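Local coordinates for protein myosin-I heavy chain (Dictyostelium discoideum, PDB 5EJR) that works as an actin-based motor with ATPase activity in the early steps of phagocytosis and in adhesion, the present piece being its C-terminal MyTH4-FERM tail unit, at residues L144-N156 with S168-H180. Sequence-based numbering, arbitrary orientation.
Sequences LLQPFMEQLMSRN and SLIAVCIEKLESH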
loop_
_atom_site.group_PDB
_atom_site.type_symbol
_atom_site.label_atom_id
_atom_site.label_comp_id
_atom_site.label_asym_id
_atom_site.label_seq_id
_atom_site.Cartn_x
_atom_site.Cartn_y
_atom_site.Cartn_z
ATOM N N LEU A 144 8.201 -28.174 13.206
ATOM C CA LEU A 144 6.867 -27.942 13.764
ATOM C C LEU A 144 5.731 -28.087 12.741
ATOM O O LEU A 144 4.649 -28.513 13.131
ATOM C CB LEU A 144 6.787 -26.577 14.485
ATOM C CG LEU A 144 5.447 -26.183 15.151
ATOM C CD1 LEU A 144 5.128 -27.058 16.351
ATOM C CD2 LEU A 144 5.446 -24.744 15.577
ATOM N N LEU A 145 5.971 -27.745 11.458
ATOM C CA LEU A 145 4.965 -27.750 10.377
ATOM C C LEU A 145 4.000 -28.955 10.380
ATOM O O LEU A 145 2.816 -28.738 10.623
ATOM C CB LEU A 145 5.612 -27.578 8.984
ATOM C CG LEU A 145 4.652 -27.365 7.807
ATOM C CD1 LEU A 145 3.905 -26.024 7.909
ATOM C CD2 LEU A 145 5.376 -27.482 6.486
ATOM N N GLN A 146 4.478 -30.194 10.118
ATOM C CA GLN A 146 3.615 -31.381 10.085
ATOM C C GLN A 146 2.922 -31.668 11.440
ATOM O O GLN A 146 1.689 -31.713 11.438
ATOM C CB GLN A 146 4.343 -32.621 9.538
ATOM C CG GLN A 146 3.455 -33.498 8.658
ATOM C CD GLN A 146 3.090 -32.839 7.342
ATOM O OE1 GLN A 146 3.938 -32.612 6.468
ATOM N NE2 GLN A 146 1.814 -32.523 7.175
ATOM N N PRO A 147 3.637 -31.798 12.599
ATOM C CA PRO A 147 2.927 -32.019 13.876
ATOM C C PRO A 147 1.835 -30.987 14.199
ATOM O O PRO A 147 0.758 -31.388 14.652
ATOM C CB PRO A 147 4.055 -31.991 14.919
ATOM C CG PRO A 147 5.270 -32.382 14.174
ATOM C CD PRO A 147 5.103 -31.777 12.812
ATOM N N PHE A 148 2.094 -29.679 13.934
ATOM C CA PHE A 148 1.141 -28.587 14.188
ATOM C C PHE A 148 -0.104 -28.708 13.299
ATOM O O PHE A 148 -1.217 -28.426 13.766
ATOM C CB PHE A 148 1.802 -27.202 14.018
ATOM C CG PHE A 148 0.967 -26.018 14.462
ATOM C CD1 PHE A 148 0.109 -25.371 13.572
ATOM C CD2 PHE A 148 1.076 -25.513 15.750
ATOM C CE1 PHE A 148 -0.650 -24.263 13.976
ATOM C CE2 PHE A 148 0.304 -24.414 16.157
ATOM C CZ PHE A 148 -0.543 -23.787 15.261
ATOM N N MET A 149 0.092 -29.105 12.018
ATOM C CA MET A 149 -0.991 -29.283 11.048
ATOM C C MET A 149 -1.890 -30.443 11.472
ATOM O O MET A 149 -3.118 -30.278 11.517
ATOM C CB MET A 149 -0.447 -29.491 9.626
ATOM C CG MET A 149 -0.106 -28.193 8.932
ATOM S SD MET A 149 0.003 -28.384 7.138
ATOM C CE MET A 149 1.593 -29.094 6.983
ATOM N N GLU A 150 -1.266 -31.590 11.844
ATOM C CA GLU A 150 -1.954 -32.793 12.340
ATOM C C GLU A 150 -2.819 -32.485 13.561
ATOM O O GLU A 150 -3.913 -33.026 13.687
ATOM C CB GLU A 150 -0.952 -33.925 12.653
ATOM C CG GLU A 150 -0.258 -34.513 11.429
ATOM C CD GLU A 150 -1.138 -35.074 10.322
ATOM O OE1 GLU A 150 -2.216 -35.636 10.627
ATOM O OE2 GLU A 150 -0.727 -34.973 9.144
ATOM N N GLN A 151 -2.346 -31.578 14.428
ATOM C CA GLN A 151 -3.072 -31.112 15.602
ATOM C C GLN A 151 -4.298 -30.306 15.167
ATOM O O GLN A 151 -5.382 -30.554 15.683
ATOM C CB GLN A 151 -2.156 -30.282 16.514
ATOM C CG GLN A 151 -2.798 -29.891 17.854
ATOM C CD GLN A 151 -2.880 -30.990 18.903
ATOM O OE1 GLN A 151 -2.428 -32.130 18.714
ATOM N NE2 GLN A 151 -3.446 -30.656 20.057
ATOM N N LEU A 152 -4.135 -29.347 14.218
ATOM C CA LEU A 152 -5.247 -28.542 13.695
ATOM C C LEU A 152 -6.292 -29.461 13.064
ATOM O O LEU A 152 -7.479 -29.298 13.341
ATOM C CB LEU A 152 -4.759 -27.507 12.657
ATOM C CG LEU A 152 -3.859 -26.364 13.130
ATOM C CD1 LEU A 152 -3.566 -25.421 11.979
ATOM C CD2 LEU A 152 -4.481 -25.577 14.285
ATOM N N MET A 153 -5.825 -30.471 12.272
ATOM C CA MET A 153 -6.632 -31.503 11.623
ATOM C C MET A 153 -7.450 -32.269 12.682
ATOM O O MET A 153 -8.634 -32.528 12.459
ATOM C CB MET A 153 -5.734 -32.477 10.848
ATOM C CG MET A 153 -5.243 -31.955 9.499
ATOM S SD MET A 153 -4.180 -33.184 8.665
ATOM C CE MET A 153 -3.613 -32.231 7.260
ATOM N N SER A 154 -6.828 -32.586 13.859
ATOM C CA SER A 154 -7.494 -33.278 14.983
ATOM C C SER A 154 -8.543 -32.389 15.652
ATOM O O SER A 154 -9.622 -32.860 16.022
ATOM C CB SER A 154 -6.478 -33.743 16.020
ATOM O OG SER A 154 -5.757 -34.867 15.543
ATOM N N ARG A 155 -8.233 -31.101 15.809
ATOM C CA ARG A 155 -9.184 -30.158 16.391
ATOM C C ARG A 155 -10.351 -29.938 15.434
ATOM O O ARG A 155 -11.449 -29.635 15.889
ATOM C CB ARG A 155 -8.510 -28.815 16.684
ATOM C CG ARG A 155 -7.606 -28.839 17.903
ATOM C CD ARG A 155 -8.366 -28.915 19.225
ATOM N NE ARG A 155 -9.260 -27.776 19.472
ATOM C CZ ARG A 155 -8.872 -26.609 19.979
ATOM N NH1 ARG A 155 -7.588 -26.379 20.233
ATOM N NH2 ARG A 155 -9.759 -25.654 20.212
ATOM N N ASN A 156 -10.101 -30.058 14.114
ATOM C CA ASN A 156 -11.130 -29.874 13.084
ATOM C C ASN A 156 -12.074 -31.070 13.163
ATOM O O ASN A 156 -13.284 -30.877 13.233
ATOM C CB ASN A 156 -10.509 -29.744 11.670
ATOM C CG ASN A 156 -11.506 -29.395 10.583
ATOM O OD1 ASN A 156 -12.414 -30.158 10.257
ATOM N ND2 ASN A 156 -11.336 -28.249 9.961
ATOM N N SER A 168 -14.475 -24.427 9.501
ATOM C CA SER A 168 -14.085 -23.867 8.211
ATOM C C SER A 168 -12.892 -22.926 8.402
ATOM O O SER A 168 -12.023 -22.857 7.534
ATOM C CB SER A 168 -15.264 -23.173 7.527
ATOM O OG SER A 168 -15.584 -21.909 8.084
ATOM N N LEU A 169 -12.841 -22.254 9.568
ATOM C CA LEU A 169 -11.768 -21.364 9.990
ATOM C C LEU A 169 -10.482 -22.161 10.247
ATOM O O LEU A 169 -9.409 -21.677 9.903
ATOM C CB LEU A 169 -12.197 -20.557 11.229
ATOM C CG LEU A 169 -11.144 -19.722 12.000
ATOM C CD1 LEU A 169 -10.364 -18.739 11.077
ATOM C CD2 LEU A 169 -11.808 -18.939 13.096
ATOM N N ILE A 170 -10.585 -23.358 10.857
ATOM C CA ILE A 170 -9.430 -24.222 11.115
ATOM C C ILE A 170 -8.982 -24.826 9.785
ATOM O O ILE A 170 -7.774 -24.958 9.542
ATOM C CB ILE A 170 -9.719 -25.310 12.190
ATOM C CG1 ILE A 170 -9.939 -24.681 13.588
ATOM C CG2 ILE A 170 -8.592 -26.360 12.232
ATOM C CD1 ILE A 170 -10.537 -25.706 14.711
ATOM N N ALA A 171 -9.952 -25.190 8.922
ATOM C CA ALA A 171 -9.629 -25.741 7.607
ATOM C C ALA A 171 -8.880 -24.711 6.719
ATOM O O ALA A 171 -8.041 -25.129 5.918
ATOM C CB ALA A 171 -10.888 -26.232 6.909
ATOM N N VAL A 172 -9.161 -23.387 6.872
ATOM C CA VAL A 172 -8.451 -22.362 6.076
ATOM C C VAL A 172 -7.001 -22.231 6.599
ATOM O O VAL A 172 -6.081 -22.142 5.782
ATOM C CB VAL A 172 -9.193 -20.998 5.879
ATOM C CG1 VAL A 172 -9.324 -20.188 7.165
ATOM C CG2 VAL A 172 -8.545 -20.162 4.775
ATOM N N CYS A 173 -6.797 -22.351 7.942
ATOM C CA CYS A 173 -5.463 -22.346 8.555
ATOM C C CYS A 173 -4.630 -23.462 7.968
ATOM O O CYS A 173 -3.488 -23.223 7.578
ATOM C CB CYS A 173 -5.551 -22.470 10.071
ATOM S SG CYS A 173 -6.325 -21.057 10.879
ATOM N N ILE A 174 -5.218 -24.672 7.874
ATOM C CA ILE A 174 -4.588 -25.877 7.320
ATOM C C ILE A 174 -4.227 -25.641 5.845
ATOM O O ILE A 174 -3.134 -26.027 5.430
ATOM C CB ILE A 174 -5.511 -27.124 7.518
ATOM C CG1 ILE A 174 -5.674 -27.453 9.025
ATOM C CG2 ILE A 174 -5.018 -28.359 6.721
ATOM C CD1 ILE A 174 -6.939 -28.306 9.395
ATOM N N GLU A 175 -5.139 -25.004 5.068
ATOM C CA GLU A 175 -4.915 -24.692 3.645
ATOM C C GLU A 175 -3.705 -23.762 3.496
ATOM O O GLU A 175 -2.831 -24.020 2.668
ATOM C CB GLU A 175 -6.167 -24.033 3.021
ATOM C CG GLU A 175 -6.009 -23.653 1.548
ATOM C CD GLU A 175 -6.784 -22.442 1.052
ATOM O OE1 GLU A 175 -7.893 -22.173 1.569
ATOM O OE2 GLU A 175 -6.290 -21.778 0.111
ATOM N N LYS A 176 -3.655 -22.701 4.315
ATOM C CA LYS A 176 -2.584 -21.707 4.297
ATOM C C LYS A 176 -1.227 -22.257 4.753
ATOM O O LYS A 176 -0.210 -21.725 4.321
ATOM C CB LYS A 176 -2.969 -20.442 5.080
ATOM C CG LYS A 176 -4.148 -19.647 4.511
ATOM C CD LYS A 176 -3.952 -19.253 3.036
ATOM C CE LYS A 176 -5.171 -18.601 2.439
ATOM N NZ LYS A 176 -5.362 -19.011 1.024
ATOM N N LEU A 177 -1.192 -23.302 5.606
ATOM C CA LEU A 177 0.076 -23.903 6.045
ATOM C C LEU A 177 0.539 -24.895 4.989
ATOM O O LEU A 177 1.739 -25.088 4.805
ATOM C CB LEU A 177 -0.052 -24.587 7.419
ATOM C CG LEU A 177 -0.327 -23.667 8.620
ATOM C CD1 LEU A 177 -0.906 -24.448 9.767
ATOM C CD2 LEU A 177 0.942 -22.932 9.081
ATOM N N GLU A 178 -0.422 -25.513 4.274
ATOM C CA GLU A 178 -0.149 -26.431 3.165
ATOM C C GLU A 178 0.453 -25.657 1.969
ATOM O O GLU A 178 1.223 -26.223 1.195
ATOM C CB GLU A 178 -1.449 -27.126 2.730
ATOM C CG GLU A 178 -1.762 -28.384 3.524
ATOM C CD GLU A 178 -3.147 -28.987 3.350
ATOM O OE1 GLU A 178 -3.982 -28.405 2.619
ATOM O OE2 GLU A 178 -3.401 -30.042 3.974
ATOM N N SER A 179 0.108 -24.359 1.843
ATOM C CA SER A 179 0.558 -23.468 0.768
ATOM C C SER A 179 2.078 -23.175 0.783
ATOM O O SER A 179 2.645 -22.867 -0.268
ATOM C CB SER A 179 -0.232 -22.167 0.803
ATOM O OG SER A 179 0.325 -21.237 1.717
ATOM N N HIS A 180 2.717 -23.253 1.972
ATOM C CA HIS A 180 4.151 -23.007 2.149
ATOM C C HIS A 180 5.038 -24.033 1.416
ATOM O O HIS A 180 4.657 -25.203 1.330
ATOM C CB HIS A 180 4.516 -22.906 3.633
ATOM C CG HIS A 180 3.999 -21.663 4.277
ATOM N ND1 HIS A 180 4.680 -20.472 4.180
ATOM C CD2 HIS A 180 2.886 -21.471 5.021
ATOM C CE1 HIS A 180 3.957 -19.589 4.846
ATOM N NE2 HIS A 180 2.870 -20.144 5.372
#
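L152 and L177 meet through their CD1 methyls, 3.6 Å apart, the two side chains standing nearly perpendicular. Each is a knob in the other helix's hole: L152 sits among I170, C173, I174 and L177, and L177 among L145, F148, M149 and L152. In L152 CG is anti to the carbonyl carbon (chi1 -67°), which sends CD1 towards CD1 of L177 and CB of C173; leucine suits both places because one methyl, CD1, can enter the hole. F148 offers L177 its ring edge, CD1 of the ring lying 4.0 Å from the leucine CD1, while Y108 of helix 104-113 packs edge-to-face with the same phenylalanine and also touches L177, as its neighbour Y112 touches L152.

The isoleucines use different branches. I174 lays CG1 3.7 Å from CB of L152 and carries CD1 on to the backbone N and the CG of M153, with CG2 near CE of M153; an alanine here would probably open a gap beside L152 and leave M153 without much of its apolar support. I170 presses CG2 to 3.3 Å from the carbonyl O of L152, a tight fit, and the same methyl reaches CB of N156.

Methionine's long unbranched thioether reaches L177 and E178. Buried M149, bent at chi3 (-79°), lies alongside L177, pointing the opposite way, its SD 3.8 Å from the leucine CB and also against CG of E178, whereas M153, extended at the margin, brings CE to 4.0 Å from OE2 of E178. At the other end N156 lays its amide ND2 beside CB of A171, whose small side chain allows the close approach.

The axes of the short segments come within 9.4 Å, their N-to-C directions 161° apart: an antiparallel hairpin of consecutive helices, 142-159 and 164-178, in the all-helical MyTH4 domain of the myosin tail.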